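Local atomic coordinates of glycosyl hydrolase, family 8 (Clostridium perfringens, PDB entry 3REN), a protein that is an alpha-amylase with an (alpha/alpha)6-barrel fold, a member of glycoside hydrolase family 8, and probably hydrolyses alpha-glucans such as starch. Residues 118-123 with 137-142; 68-73 with 123-128; 112-117 with 171-176. All coordinates share one frame; numbering follows the deposited sequence. Where two conformers were deposited one is given.

All three contacts use helix 113-130, at three levels along its length. Contact 3 pairs its first turn with the loop 171-176; its centre lies about 9 Å from the centre of the chain, the nearest of the three. It is partly buried and mixes a tyrosine ring, aliphatic groups, an aspartate and a bridging water. Contacts 1 and 2 lie further along the helix. Both are buried, apolar helix pairs without a hydrogen bond between their segments. Contact 1 holds an antiparallel neighbour, 133-150, and contact 2 a nearly parallel one, 62-74. They share L123 and touch each other. Contact 1 also touches contact 3 at R118 and D175.

Contact 1: residues 118-123 with 137-142; sequences RIIKAL and FYAINI
I120 and L123, one turn apart on helix 113-130, pack against A139 and I142 of helix 133-150. The two helices are consecutive in the chain and run antiparallel, as fits an (alpha/alpha)6-barrel. Their local axes make an angle of 159° and approach to 8.8 Å.

Most of the contact is made by aliphatic groups. I120 extends its CG1 branch beside its backbone N (chi1 -76°), and this carries CD1 to I142. I142 is modelled in two conformers; in one of them, I120 CD1 lies 3.7 Å from I142 CG2, and the two isoleucines lie alongside and point opposite ways. A139 CB meets L123 CB at 3.7 Å. L123 CD1 reaches over the backbone N and CA of A139.

One aromatic ring takes part at the margin. L123 CD1 approaches Y138 CD2 obliquely at 4.1 Å. This ring meets F85 of helix 78-89 edge-to-face.

Backbone polar atoms also touch the apolar groups: I120 CG1 is 3.6 Å from A139 O, a van der Waals contact.

No hydrogen bond joins the segments. The pairing therefore rests on shape and buried apolar surface, and the small A139 lets the CA atoms of I120 and A139 come within 4.8 Å.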
# COMPACT_ATOMS: atom_id res chain seq x y z
N ARG A 118 1.94 -7.78 2.31
CA ARG A 118 2.47 -6.59 2.96
C ARG A 118 2.98 -6.90 4.38
O ARG A 118 4.00 -6.35 4.82
CB ARG A 118 1.41 -5.51 3.07
CG ARG A 118 1.95 -4.15 3.52
CD ARG A 118 0.85 -3.12 3.71
NE ARG A 118 0.16 -2.74 2.46
CZ ARG A 118 -1.04 -3.18 2.08
NH1 ARG A 118 -1.72 -4.07 2.80
NH2 ARG A 118 -1.58 -2.74 0.94
N ILE A 119 2.25 -7.74 5.09
CA ILE A 119 2.61 -8.21 6.43
C ILE A 119 3.83 -9.14 6.43
O ILE A 119 4.72 -9.01 7.28
CB ILE A 119 1.37 -8.81 7.13
CG1 ILE A 119 0.45 -7.63 7.50
CG2 ILE A 119 1.79 -9.60 8.45
CD1 ILE A 119 -0.96 -7.97 7.93
N ILE A 120 3.89 -10.05 5.46
CA ILE A 120 5.06 -10.89 5.30
C ILE A 120 6.28 -10.00 5.07
O ILE A 120 7.31 -10.24 5.66
CB ILE A 120 4.88 -11.89 4.15
CG1 ILE A 120 3.96 -13.03 4.59
CG2 ILE A 120 6.24 -12.47 3.72
CD1 ILE A 120 3.04 -13.55 3.44
N LYS A 121 6.16 -8.98 4.21
CA LYS A 121 7.27 -8.09 3.91
C LYS A 121 7.75 -7.37 5.17
O LYS A 121 8.94 -7.37 5.45
CB LYS A 121 6.88 -7.05 2.85
CG LYS A 121 8.05 -6.14 2.41
CD LYS A 121 7.51 -5.02 1.47
CE LYS A 121 8.66 -4.39 0.67
NZ LYS A 121 8.28 -3.10 -0.09
N ALA A 122 6.83 -6.80 5.95
CA ALA A 122 7.19 -6.13 7.21
C ALA A 122 7.89 -7.08 8.19
O ALA A 122 8.87 -6.71 8.85
CB ALA A 122 5.96 -5.54 7.88
N LEU A 123 7.40 -8.31 8.26
CA LEU A 123 8.01 -9.35 9.12
C LEU A 123 9.41 -9.77 8.67
O LEU A 123 10.33 -9.89 9.50
CB LEU A 123 7.07 -10.55 9.25
CG LEU A 123 5.84 -10.32 10.12
CD1 LEU A 123 4.85 -11.46 9.90
CD2 LEU A 123 6.22 -10.23 11.61
N PHE A 137 9.69 -16.73 11.13
CA PHE A 137 8.92 -17.96 11.22
C PHE A 137 7.44 -17.68 11.08
O PHE A 137 6.72 -18.44 10.45
CB PHE A 137 9.16 -18.67 12.58
CG PHE A 137 10.43 -19.46 12.64
CD1 PHE A 137 11.48 -19.17 11.78
CD2 PHE A 137 10.59 -20.49 13.57
CE1 PHE A 137 12.66 -19.92 11.82
CE2 PHE A 137 11.79 -21.21 13.64
CZ PHE A 137 12.81 -20.93 12.75
N TYR A 138 7.00 -16.59 11.69
CA TYR A 138 5.61 -16.21 11.60
C TYR A 138 5.28 -15.83 10.14
O TYR A 138 4.26 -16.28 9.62
CB TYR A 138 5.30 -15.09 12.59
CG TYR A 138 3.82 -15.02 12.94
CD1 TYR A 138 3.34 -15.58 14.14
CD2 TYR A 138 2.90 -14.36 12.09
CE1 TYR A 138 2.01 -15.51 14.48
CE2 TYR A 138 1.54 -14.30 12.44
CZ TYR A 138 1.11 -14.87 13.62
OH TYR A 138 -0.22 -14.85 13.97
N ALA A 139 6.15 -15.07 9.48
CA ALA A 139 5.99 -14.77 8.03
C ALA A 139 5.88 -16.01 7.14
O ALA A 139 5.06 -16.05 6.20
CB ALA A 139 7.13 -13.89 7.55
N ILE A 140 6.69 -17.01 7.43
CA ILE A 140 6.66 -18.30 6.76
C ILE A 140 5.34 -19.03 6.91
O ILE A 140 4.82 -19.59 5.94
CB ILE A 140 7.87 -19.18 7.25
CG1 ILE A 140 9.15 -18.63 6.63
CG2 ILE A 140 7.67 -20.70 6.93
CD1 ILE A 140 10.46 -18.97 7.40
N ASN A 141 4.79 -19.07 8.12
CA ASN A 141 3.47 -19.63 8.35
C ASN A 141 2.47 -18.97 7.38
O ASN A 141 1.69 -19.68 6.73
CB ASN A 141 2.94 -19.31 9.75
CG ASN A 141 3.62 -20.06 10.88
OD1 ASN A 141 4.21 -21.12 10.71
ND2 ASN A 141 3.46 -19.51 12.12
N ILE A 142 2.45 -17.64 7.32
CA ILE A 142 1.52 -16.90 6.44
C ILE A 142 1.75 -17.23 4.97
O ILE A 142 0.79 -17.47 4.22
CB ILE A 142 1.66 -15.34 6.55
CG1 ILE A 142 1.76 -14.89 8.00
CG2 ILE A 142 0.48 -14.63 5.85
CD1 ILE A 142 0.63 -15.35 8.83

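Contact 2: residues 68-73 with 123-128; sequences MMLYSV and LLLANN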
# COMPACT_ATOMS: atom_id res chain seq x y z
N MSE A 68 1.46 0.31 9.02
CA MSE A 68 2.06 0.87 10.23
C MSE A 68 3.29 0.03 10.64
O MSE A 68 4.28 0.58 11.09
CB MSE A 68 1.01 0.97 11.36
CG MSE A 68 1.56 1.55 12.68
SE MSE A 68 2.47 3.31 12.47
CE MSE A 68 0.94 4.49 12.47
N MSE A 69 3.20 -1.29 10.49
CA MSE A 69 4.37 -2.17 10.64
C MSE A 69 5.51 -1.83 9.70
O MSE A 69 6.66 -1.81 10.12
CB MSE A 69 3.98 -3.63 10.47
CG MSE A 69 3.12 -4.17 11.68
SE MSE A 69 2.25 -5.92 11.26
CE MSE A 69 3.81 -7.05 11.21
N LEU A 70 5.20 -1.56 8.42
CA LEU A 70 6.27 -1.13 7.51
C LEU A 70 6.95 0.17 7.95
O LEU A 70 8.21 0.29 7.92
CB LEU A 70 5.78 -0.99 6.09
CG LEU A 70 5.46 -2.29 5.37
CD1 LEU A 70 4.79 -1.95 4.01
CD2 LEU A 70 6.79 -3.01 5.11
N TYR A 71 6.12 1.14 8.33
CA TYR A 71 6.62 2.39 8.88
C TYR A 71 7.52 2.15 10.10
O TYR A 71 8.58 2.76 10.22
CB TYR A 71 5.45 3.27 9.31
CG TYR A 71 5.88 4.52 10.05
CD1 TYR A 71 6.37 5.62 9.35
CD2 TYR A 71 5.85 4.57 11.42
CE1 TYR A 71 6.80 6.76 10.03
CE2 TYR A 71 6.26 5.70 12.11
CZ TYR A 71 6.73 6.79 11.41
OH TYR A 71 7.11 7.94 12.07
N SER A 72 7.05 1.32 11.03
CA SER A 72 7.82 1.01 12.27
C SER A 72 9.20 0.42 12.01
O SER A 72 10.16 0.84 12.64
CB SER A 72 7.06 0.03 13.16
OG SER A 72 5.86 0.63 13.56
N VAL A 73 9.32 -0.53 11.11
CA VAL A 73 10.61 -1.11 10.78
C VAL A 73 11.53 -0.10 10.09
O VAL A 73 12.66 -0.03 10.39
CB VAL A 73 10.55 -2.51 10.10
CG1 VAL A 73 9.92 -2.46 8.80
CG2 VAL A 73 11.91 -3.16 10.07
N LEU A 123 7.40 -8.31 8.26
CA LEU A 123 8.01 -9.35 9.12
C LEU A 123 9.41 -9.77 8.67
O LEU A 123 10.33 -9.89 9.50
CB LEU A 123 7.07 -10.55 9.25
CG LEU A 123 5.84 -10.32 10.12
CD1 LEU A 123 4.85 -11.46 9.90
CD2 LEU A 123 6.22 -10.23 11.61
N LEU A 124 9.60 -9.99 7.37
CA LEU A 124 10.92 -10.34 6.85
C LEU A 124 11.90 -9.17 7.00
O LEU A 124 13.05 -9.37 7.40
CB LEU A 124 10.85 -10.85 5.42
CG LEU A 124 10.04 -12.15 5.27
CD1 LEU A 124 9.92 -12.60 3.78
CD2 LEU A 124 10.65 -13.27 6.14
N LEU A 125 11.47 -7.95 6.70
CA LEU A 125 12.29 -6.78 7.01
C LEU A 125 12.65 -6.70 8.51
O LEU A 125 13.77 -6.37 8.87
CB LEU A 125 11.59 -5.47 6.56
CG LEU A 125 11.36 -5.35 5.04
CD1 LEU A 125 10.63 -4.08 4.68
CD2 LEU A 125 12.68 -5.53 4.19
N ALA A 126 11.69 -7.00 9.37
CA ALA A 126 11.91 -6.92 10.81
C ALA A 126 12.97 -7.93 11.26
O ALA A 126 13.86 -7.62 12.07
CB ALA A 126 10.60 -7.12 11.56
N ASN A 127 12.88 -9.14 10.70
CA ASN A 127 13.88 -10.17 10.98
C ASN A 127 15.27 -9.71 10.56
O ASN A 127 16.22 -9.90 11.30
CB ASN A 127 13.54 -11.48 10.27
CG ASN A 127 14.70 -12.47 10.31
OD1 ASN A 127 15.01 -12.94 11.51
ND2 ASN A 127 15.31 -12.81 9.27
N ASN A 128 15.38 -9.11 9.37
CA ASN A 128 16.69 -8.63 8.87
C ASN A 128 17.28 -7.51 9.73
O ASN A 128 18.48 -7.51 10.06
CB ASN A 128 16.60 -8.19 7.42
CG ASN A 128 16.28 -9.36 6.49
OD1 ASN A 128 16.34 -10.52 6.90
ND2 ASN A 128 15.91 -9.05 5.25
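V73 meets L125 and A126 where two helices run nearly parallel. The local axes of 68-73 and 123-128 differ by 18° in direction and are 9.6 Å apart. The backbones draw together towards the C-terminal end. The CA atoms of M69 and L123 are 8.2 Å apart, those of V73 and A126 6.0 Å.

Aliphatic contacts dominate. V73 uses both methyls. Its CG1 sits between the backbone N and the carbonyl carbon (chi1 64°) and faces L125 CB at 4.1 Å. Its CG2, the branch anti to the backbone N, lies 3.8 Å from A126 CA, close also to the carbonyl oxygen of L125. The V73 and L125 side chains stand roughly perpendicular. One turn earlier, L70 CD2 touches L125 CD1 at 4.0 Å. L125 is thus met by two residues of the other helix, at CB and at the end of one branch.

M69 is a selenomethionine. A turn about its CG-SE bond (chi3 69°) brings the terminal methyl CE to L123, about equally near CG and CD2, at 4.0 Å.

No hydrogen bond joins the two segments. Within helix 62-74, S72 OG donates to M68 O over 2.9 Å, from above the carbonyl plane. S72 N reaches the same oxygen from the opposite face, so two donors grip it. This folds the serine hydroxyl back onto its own helix.

Around the pair, helix 78-89 packs on M69 and S72 through F81. Helix 335-346 meets M68 and Y71. Helix 133-150 covers L123 and A126 through Y135. Both helices therefore have further helices on their flanks within the barrel.

Contact 3: residues 112-117 with 171-176; sequences ATIDEL and LCYLDL
I114 lies against the ring of Y173, and its side chain can be followed outwards from CB. CB sits over the near end of the ring, 3.6 Å from Y173 CG. At CB the chain divides. CG2 stands between the backbone N and the carbonyl carbon and is held over the ring centre. It lies 3.6 Å from the centroid and 14° off the ring normal, a CH-pi contact. CG1 takes the other course, anti to the backbone N (chi1 -172°), and passes near Y173 CA. The chain stays extended to CD1, which ends 3.8 Å from C172 O.

The same ring is met at other points. T113 CB approaches CD2 at the edge, near the ring plane. A112 CB lies 3.8 Å from Y173 OH. T113 thus meets the edge of the ring and I114 its face, where helix 113-130 begins.

One turn on, L117 CD1 packs 3.4 Å from Y173 O. L117 CB and D175 CB are also in contact, as the two side chains run alongside each other, pointing opposite ways. A water adds a polar link. It donates to I114 O and, over 2.6 Å, to D175 OD2. D175 also stands at the N-cap of helix 176-185, and its side chain caps a backbone N of that helix. The carboxylate thus serves a helix start and the water bridge together.

Strand 155-160 packs beside T113 and L117, and T113 OG1 hydrogen-bonds to V157 O there. L146 of helix 133-150 meets T113, E116 and L117. Helix 231-243 lies against C172, and helix 188-201 against L174. The contact thus joins the start of helix 113-130 to the loop between strand 168-170 and helix 176-185.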
# COMPACT_ATOMS: atom_id res chain seq x y z
N ALA A 112 -7.31 -10.78 1.79
CA ALA A 112 -6.84 -10.29 0.48
C ALA A 112 -5.33 -10.54 0.41
O ALA A 112 -4.60 -10.14 1.30
CB ALA A 112 -7.11 -8.78 0.38
N THR A 113 -4.85 -11.16 -0.67
CA THR A 113 -3.44 -11.50 -0.86
C THR A 113 -2.49 -10.31 -0.61
O THR A 113 -1.40 -10.47 -0.01
CB THR A 113 -3.27 -12.11 -2.24
OG1 THR A 113 -3.91 -13.40 -2.26
CG2 THR A 113 -1.81 -12.29 -2.64
N ILE A 114 -2.89 -9.12 -1.06
CA ILE A 114 -2.02 -7.97 -0.92
C ILE A 114 -1.75 -7.66 0.55
O ILE A 114 -0.63 -7.29 0.90
CB ILE A 114 -2.60 -6.73 -1.68
CG1 ILE A 114 -1.58 -5.58 -1.70
CG2 ILE A 114 -3.96 -6.32 -1.04
CD1 ILE A 114 -2.02 -4.25 -2.43
N ASP A 115 -2.76 -7.80 1.42
CA ASP A 115 -2.54 -7.54 2.84
C ASP A 115 -1.60 -8.59 3.45
O ASP A 115 -0.78 -8.26 4.33
CB ASP A 115 -3.83 -7.57 3.66
CG ASP A 115 -4.87 -6.59 3.20
OD1 ASP A 115 -4.52 -5.51 2.69
OD2 ASP A 115 -6.06 -6.92 3.41
N GLU A 116 -1.74 -9.85 3.04
CA GLU A 116 -0.90 -10.93 3.55
C GLU A 116 0.53 -10.66 3.15
O GLU A 116 1.43 -10.74 3.97
CB GLU A 116 -1.33 -12.31 2.99
CG GLU A 116 -2.83 -12.57 3.03
CD GLU A 116 -3.34 -12.49 4.46
OE1 GLU A 116 -2.57 -12.91 5.37
OE2 GLU A 116 -4.47 -12.02 4.68
N LEU A 117 0.74 -10.30 1.88
CA LEU A 117 2.09 -10.09 1.39
C LEU A 117 2.73 -8.84 2.03
O LEU A 117 3.93 -8.84 2.24
CB LEU A 117 2.12 -10.00 -0.15
CG LEU A 117 1.88 -11.32 -0.89
CD1 LEU A 117 1.57 -11.08 -2.38
CD2 LEU A 117 3.08 -12.22 -0.76
N LEU A 171 -3.08 -6.64 -10.50
CA LEU A 171 -1.64 -6.56 -10.67
C LEU A 171 -0.91 -5.91 -9.50
O LEU A 171 0.21 -6.33 -9.19
CB LEU A 171 -1.24 -5.88 -12.00
CG LEU A 171 -1.08 -6.84 -13.20
CD1 LEU A 171 -2.48 -7.40 -13.56
CD2 LEU A 171 -0.47 -6.13 -14.41
N CYS A 172 -1.52 -4.91 -8.85
CA CYS A 172 -0.90 -4.28 -7.67
C CYS A 172 -0.75 -5.24 -6.46
O CYS A 172 0.03 -4.94 -5.55
CB CYS A 172 -1.65 -3.01 -7.23
SG CYS A 172 -3.29 -3.25 -6.60
N TYR A 173 -1.50 -6.35 -6.45
CA TYR A 173 -1.34 -7.42 -5.43
C TYR A 173 -0.05 -8.22 -5.62
O TYR A 173 0.37 -8.94 -4.71
CB TYR A 173 -2.48 -8.42 -5.51
CG TYR A 173 -3.77 -8.02 -4.83
CD1 TYR A 173 -4.29 -6.74 -4.96
CD2 TYR A 173 -4.50 -8.95 -4.09
CE1 TYR A 173 -5.49 -6.40 -4.35
CE2 TYR A 173 -5.69 -8.62 -3.49
CZ TYR A 173 -6.17 -7.35 -3.62
OH TYR A 173 -7.37 -7.02 -3.02
N LEU A 174 0.54 -8.16 -6.81
CA LEU A 174 1.74 -8.96 -7.10
C LEU A 174 2.99 -8.27 -6.55
O LEU A 174 3.72 -7.57 -7.29
CB LEU A 174 1.87 -9.28 -8.59
CG LEU A 174 0.65 -10.05 -9.12
CD1 LEU A 174 0.72 -10.06 -10.62
CD2 LEU A 174 0.59 -11.47 -8.55
N ASP A 175 3.20 -8.48 -5.24
CA ASP A 175 4.23 -7.81 -4.46
C ASP A 175 5.57 -8.51 -4.72
O ASP A 175 6.04 -9.32 -3.94
CB ASP A 175 3.83 -7.97 -2.99
CG ASP A 175 4.63 -7.10 -2.05
OD1 ASP A 175 5.74 -6.65 -2.38
OD2 ASP A 175 4.12 -6.88 -0.91
N LEU A 176 6.20 -8.11 -5.79
CA LEU A 176 7.43 -8.68 -6.22
C LEU A 176 8.52 -8.62 -5.14
O LEU A 176 9.19 -9.57 -4.98
CB LEU A 176 7.95 -7.99 -7.47
CG LEU A 176 7.58 -8.55 -8.84
CD1 LEU A 176 6.44 -9.40 -8.88
CD2 LEU A 176 7.80 -7.72 -10.06
O HOH W 1 1.62 -6.08 -0.81